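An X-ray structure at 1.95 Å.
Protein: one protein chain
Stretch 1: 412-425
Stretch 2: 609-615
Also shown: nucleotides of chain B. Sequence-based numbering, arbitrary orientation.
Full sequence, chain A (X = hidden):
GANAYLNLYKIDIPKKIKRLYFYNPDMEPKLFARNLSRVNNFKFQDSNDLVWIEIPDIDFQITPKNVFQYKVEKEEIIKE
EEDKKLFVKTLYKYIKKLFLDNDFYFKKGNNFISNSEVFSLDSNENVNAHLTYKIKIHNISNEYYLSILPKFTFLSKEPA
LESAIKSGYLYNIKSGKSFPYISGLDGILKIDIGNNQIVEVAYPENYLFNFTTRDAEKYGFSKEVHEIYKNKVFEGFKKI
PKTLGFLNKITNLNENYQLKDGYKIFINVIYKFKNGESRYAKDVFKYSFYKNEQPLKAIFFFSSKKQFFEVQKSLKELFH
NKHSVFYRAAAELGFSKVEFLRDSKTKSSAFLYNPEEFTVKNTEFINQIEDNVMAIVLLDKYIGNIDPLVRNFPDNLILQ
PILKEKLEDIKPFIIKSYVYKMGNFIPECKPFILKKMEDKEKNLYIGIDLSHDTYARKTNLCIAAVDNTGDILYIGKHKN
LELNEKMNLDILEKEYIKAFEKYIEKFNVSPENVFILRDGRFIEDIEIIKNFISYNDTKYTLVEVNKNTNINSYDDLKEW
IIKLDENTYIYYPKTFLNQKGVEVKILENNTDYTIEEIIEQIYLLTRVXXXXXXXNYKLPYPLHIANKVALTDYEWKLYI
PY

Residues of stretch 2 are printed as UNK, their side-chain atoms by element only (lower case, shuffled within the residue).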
# COMPACT_ATOMS: atom_id res chain seq x y z
N PRO A 412 12.79 -6.83 -26.19
CA PRO A 412 11.74 -7.84 -26.42
C PRO A 412 10.82 -8.08 -25.24
O PRO A 412 9.61 -8.22 -25.44
CB PRO A 412 12.55 -9.10 -26.78
CG PRO A 412 13.99 -8.78 -26.46
CD PRO A 412 14.12 -7.31 -26.60
N PHE A 413 11.34 -8.13 -24.01
CA PHE A 413 10.47 -8.40 -22.87
C PHE A 413 9.44 -7.30 -22.68
O PHE A 413 8.34 -7.55 -22.17
CB PHE A 413 11.29 -8.60 -21.59
CG PHE A 413 11.87 -7.34 -21.02
CD1 PHE A 413 13.07 -6.83 -21.49
CD2 PHE A 413 11.23 -6.66 -19.99
CE1 PHE A 413 13.61 -5.68 -20.96
CE2 PHE A 413 11.77 -5.51 -19.45
CZ PHE A 413 12.96 -5.01 -19.94
N ILE A 414 9.76 -6.08 -23.12
CA ILE A 414 8.79 -4.98 -23.03
C ILE A 414 7.69 -5.16 -24.06
O ILE A 414 6.50 -5.02 -23.74
CB ILE A 414 9.51 -3.63 -23.18
CG1 ILE A 414 10.41 -3.37 -21.97
CG2 ILE A 414 8.50 -2.50 -23.35
CD1 ILE A 414 11.19 -2.08 -22.05
N ILE A 415 8.05 -5.46 -25.31
CA ILE A 415 7.04 -5.68 -26.34
C ILE A 415 6.20 -6.91 -26.00
O ILE A 415 4.98 -6.91 -26.18
CB ILE A 415 7.69 -5.81 -27.73
CG1 ILE A 415 8.24 -4.46 -28.19
CG2 ILE A 415 6.68 -6.31 -28.75
CD1 ILE A 415 9.68 -4.25 -27.87
N LYS A 416 6.84 -7.97 -25.50
CA LYS A 416 6.10 -9.15 -25.05
C LYS A 416 5.10 -8.77 -23.96
O LYS A 416 3.93 -9.17 -24.01
CB LYS A 416 7.07 -10.21 -24.53
CG LYS A 416 7.93 -10.86 -25.62
CD LYS A 416 9.01 -11.76 -25.03
CE LYS A 416 8.45 -13.07 -24.51
NZ LYS A 416 9.53 -14.07 -24.22
N SER A 417 5.55 -8.00 -22.97
CA SER A 417 4.67 -7.56 -21.89
C SER A 417 3.51 -6.72 -22.42
O SER A 417 2.37 -6.86 -21.98
CB SER A 417 5.47 -6.76 -20.88
OG SER A 417 6.41 -7.59 -20.21
N TYR A 418 3.81 -5.81 -23.36
CA TYR A 418 2.79 -4.96 -23.96
C TYR A 418 1.70 -5.80 -24.62
O TYR A 418 0.50 -5.53 -24.44
CB TYR A 418 3.48 -4.04 -24.97
CG TYR A 418 2.66 -2.89 -25.52
CD1 TYR A 418 1.84 -2.13 -24.70
CD2 TYR A 418 2.75 -2.55 -26.86
CE1 TYR A 418 1.11 -1.06 -25.21
CE2 TYR A 418 2.03 -1.49 -27.38
CZ TYR A 418 1.21 -0.75 -26.55
OH TYR A 418 0.49 0.30 -27.07
N VAL A 419 2.08 -6.85 -25.35
CA VAL A 419 1.09 -7.71 -25.99
C VAL A 419 0.33 -8.51 -24.94
O VAL A 419 -0.87 -8.77 -25.09
CB VAL A 419 1.77 -8.64 -27.02
CG1 VAL A 419 0.73 -9.54 -27.68
CG2 VAL A 419 2.50 -7.82 -28.07
N TYR A 420 1.01 -8.93 -23.87
CA TYR A 420 0.32 -9.62 -22.79
C TYR A 420 -0.76 -8.74 -22.18
O TYR A 420 -1.89 -9.19 -21.95
CB TYR A 420 1.33 -10.06 -21.72
CG TYR A 420 0.69 -10.77 -20.55
CD1 TYR A 420 0.15 -10.06 -19.48
CD2 TYR A 420 0.61 -12.16 -20.52
CE1 TYR A 420 -0.45 -10.72 -18.42
CE2 TYR A 420 0.02 -12.82 -19.46
CZ TYR A 420 -0.51 -12.09 -18.42
OH TYR A 420 -1.11 -12.74 -17.36
N LYS A 421 -0.42 -7.48 -21.89
CA LYS A 421 -1.39 -6.54 -21.34
C LYS A 421 -2.61 -6.41 -22.24
O LYS A 421 -3.75 -6.38 -21.77
CB LYS A 421 -0.74 -5.18 -21.12
CG LYS A 421 -1.71 -4.10 -20.66
CD LYS A 421 -1.01 -2.77 -20.44
CE LYS A 421 -1.96 -1.78 -19.79
NZ LYS A 421 -1.31 -0.47 -19.46
N MET A 422 -2.38 -6.32 -23.55
CA MET A 422 -3.49 -6.25 -24.50
C MET A 422 -4.40 -7.46 -24.37
O MET A 422 -5.63 -7.32 -24.32
CB MET A 422 -2.95 -6.12 -25.92
CG MET A 422 -2.26 -4.81 -26.21
SD MET A 422 -1.65 -4.76 -27.90
CE MET A 422 -0.94 -3.13 -27.95
N GLY A 423 -3.81 -8.66 -24.32
CA GLY A 423 -4.62 -9.85 -24.09
C GLY A 423 -5.36 -9.78 -22.77
O GLY A 423 -6.54 -10.14 -22.69
N ASN A 424 -4.69 -9.30 -21.72
CA ASN A 424 -5.32 -9.12 -20.42
C ASN A 424 -6.55 -8.21 -20.52
O ASN A 424 -7.51 -8.39 -19.76
CB ASN A 424 -4.30 -8.54 -19.44
CG ASN A 424 -4.48 -9.06 -18.03
OD1 ASN A 424 -4.86 -10.21 -17.82
ND2 ASN A 424 -4.19 -8.21 -17.05
N PHE A 425 -6.55 -7.25 -21.43
CA PHE A 425 -7.63 -6.28 -21.56
C PHE A 425 -8.73 -6.73 -22.51
O PHE A 425 -9.69 -5.98 -22.72
CB PHE A 425 -7.09 -4.92 -22.01
CG PHE A 425 -6.68 -4.03 -20.88
CD1 PHE A 425 -5.54 -4.30 -20.13
CD2 PHE A 425 -7.42 -2.90 -20.57
CE1 PHE A 425 -5.16 -3.48 -19.09
CE2 PHE A 425 -7.04 -2.07 -19.53
CZ PHE A 425 -5.91 -2.36 -18.79
N UNK A 609 -4.33 -12.79 -11.34
CA UNK A 609 -4.09 -11.94 -12.50
C UNK A 609 -2.67 -11.40 -12.41
O UNK A 609 -2.08 -11.33 -11.32
c UNK A 609 -5.10 -10.80 -12.60
N UNK A 610 -2.13 -11.03 -13.56
CA UNK A 610 -0.83 -10.38 -13.66
C UNK A 610 -0.97 -9.15 -14.54
O UNK A 610 -1.68 -9.17 -15.55
n UNK A 610 2.13 -12.03 -12.75
c UNK A 610 0.87 -12.24 -13.26
c UNK A 610 0.42 -13.37 -12.68
c UNK A 610 2.43 -12.99 -11.90
c UNK A 610 0.24 -11.32 -14.26
n UNK A 610 1.41 -13.82 -11.84
N UNK A 611 -0.30 -8.06 -14.15
CA UNK A 611 -0.16 -6.93 -15.05
C UNK A 611 0.78 -7.27 -16.20
O UNK A 611 0.48 -7.01 -17.37
o UNK A 611 0.95 -4.77 -15.16
c UNK A 611 0.35 -5.71 -14.28
N UNK A 612 1.89 -7.92 -15.87
CA UNK A 612 2.81 -8.49 -16.83
C UNK A 612 3.28 -9.82 -16.22
O UNK A 612 3.17 -9.99 -15.05
o UNK A 612 5.00 -7.74 -16.20
c UNK A 612 3.68 -6.23 -17.54
c UNK A 612 4.04 -7.67 -17.23
N UNK A 613 3.80 -10.73 -17.00
CA UNK A 613 4.30 -12.00 -16.43
C UNK A 613 5.58 -11.85 -15.61
O UNK A 613 5.96 -12.80 -14.92
c UNK A 613 4.54 -12.88 -17.66
c UNK A 613 3.72 -10.80 -18.47
c UNK A 613 3.73 -12.27 -18.75
N UNK A 614 6.24 -10.69 -15.66
CA UNK A 614 7.54 -10.50 -15.04
C UNK A 614 7.47 -9.89 -13.64
O UNK A 614 8.51 -9.77 -12.98
c UNK A 614 8.42 -9.64 -15.95
c UNK A 614 8.58 -10.23 -17.34
c UNK A 614 8.85 -11.33 -19.88
c UNK A 614 7.98 -9.63 -18.44
o UNK A 614 8.98 -11.88 -21.14
c UNK A 614 9.31 -11.39 -17.54
c UNK A 614 8.11 -10.18 -19.71
c UNK A 614 9.45 -11.94 -18.80
N UNK A 615 6.29 -9.48 -13.19
CA UNK A 615 6.07 -9.06 -11.81
C UNK A 615 4.74 -9.63 -11.34
O UNK A 615 3.87 -9.98 -12.15
c UNK A 615 6.05 -7.53 -11.64
c UNK A 615 7.30 -6.89 -12.24
o UNK A 615 4.89 -6.99 -12.27
P A B 2 5.25 2.59 -20.83
OP1 A B 2 6.16 2.80 -19.68
OP2 A B 2 5.77 2.73 -22.21
O5' A B 2 4.63 1.14 -20.67
C5' A B 2 3.63 0.65 -21.55
C4' A B 2 3.42 -0.83 -21.35
O4' A B 2 4.59 -1.55 -21.81
C3' A B 2 3.27 -1.26 -19.90
O3' A B 2 1.95 -1.11 -19.41
C2' A B 2 3.76 -2.70 -19.92
O2' A B 2 2.77 -3.57 -20.46
C1' A B 2 4.90 -2.60 -20.92
N9 A B 2 6.18 -2.26 -20.26
C8 A B 2 6.83 -1.05 -20.27
N7 A B 2 7.95 -1.05 -19.58
C5 A B 2 8.03 -2.34 -19.08
C6 A B 2 8.98 -2.99 -18.27
N6 A B 2 10.08 -2.39 -17.80
N1 A B 2 8.76 -4.29 -17.96
C2 A B 2 7.66 -4.88 -18.43
N3 A B 2 6.70 -4.38 -19.20
C4 A B 2 6.95 -3.09 -19.49
P U B 3 1.71 -0.79 -17.85
OP1 U B 3 0.25 -0.78 -17.58
OP2 U B 3 2.52 0.40 -17.48
O5' U B 3 2.33 -2.05 -17.12
C5' U B 3 2.99 -1.91 -15.88
C4' U B 3 3.74 -3.16 -15.52
O4' U B 3 4.94 -3.27 -16.32
C3' U B 3 4.24 -3.22 -14.08
O3' U B 3 3.25 -3.68 -13.19
C2' U B 3 5.44 -4.15 -14.18
O2' U B 3 5.02 -5.50 -14.20
C1' U B 3 6.01 -3.79 -15.55
N1 U B 3 7.05 -2.75 -15.45
C2 U B 3 8.26 -3.08 -14.87
O2 U B 3 8.53 -4.19 -14.44
N3 U B 3 9.17 -2.05 -14.81
C4 U B 3 9.00 -0.76 -15.26
O4 U B 3 9.92 0.05 -15.14
C5 U B 3 7.72 -0.50 -15.85
C6 U B 3 6.82 -1.48 -15.92
O HOH W 1 -3.35 -12.03 -16.06
O HOH W 2 -2.05 -5.91 -17.86

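Position 609 carries one side-chain carbon and nothing more. That carbon, CB, comes no nearer to stretch 1 than 5.2 Å, at Asn-424 ND2. A lone CB means Ala-609.

Position 610 has one carbon, then a five-membered ring of three carbons and two nitrogens. Its CB lies 3.7 Å from Tyr-420 OH, but the ring leads away from the helix. The ring is an imidazole, so the residue is His-610. There His-610 ND1 donates to the backbone O of position 615 at 2.8 Å.

Position 611 has one carbon and one oxygen, unbranched. Its CB points away from the helix. Its backbone O faces the helix instead, 3.7 Å from Tyr-420 CD1. The residue is Ser-611. The side chain is on the nucleotide side, with OG 3.2 Å from O3' of U3.

Position 612 has one carbon bearing one oxygen and one carbon. Its CB is 3.8 Å from Ser-417 OG. The branching gives Thr-612. Its OG1 is hydrogen-bonded to O2' of U3 at 3.0 Å and accepts from the backbone N of position 614 at 3.2 Å.

Position 613 has three carbons that close a ring onto the backbone N. One ring carbon sits over one face of the Tyr-420 ring, in a CH-pi contact. Only proline closes such a ring: Pro-613. The carbon is CG, 3.6 Å from Tyr-420 CD2.

Position 614 has one carbon, then a six-carbon ring bearing one oxygen. Its CB points toward the helix. Ser-417 OG meets the ring edge, and the ring also approaches Phe-413 and Lys-416. The residue is Tyr-614. Ser-417 OG is 3.1 Å from Tyr-614 CD2. Tyr-614 CE2 is 4.0 Å from Phe-413 CB, and Tyr-614 OH is 3.6 Å from Lys-416 CE.

Position 615 has one carbon bearing one oxygen and one carbon. It does not reach stretch 1. The branching again gives threonine: Thr-615. Its OG1 makes a very short hydrogen bond, 2.4 Å, to O2' of U3.

No direct hydrogen bond joins the stretches. Asn-424 ND2 is 3.1 Å from His-610 O, but the angle is poor. Water makes the polar links. Water 1 bonds Tyr-420 OH at 2.7 Å, Asn-424 OD1 at 2.9 Å and His-610 N at 3.0 Å. Water 2 accepts from Asn-424 ND2 at 3.2 Å and donates to Ser-611 O at 2.8 Å. Packing on Tyr-420 and around Ser-417 supplies the rest. Both stretches also hold the nucleotides: Lys-421 NZ donates to OP1 of U3 at 2.5 Å, while Thr-612 and Thr-615 bond its sugar.

Stretch 2 609-615: AHSTPYT
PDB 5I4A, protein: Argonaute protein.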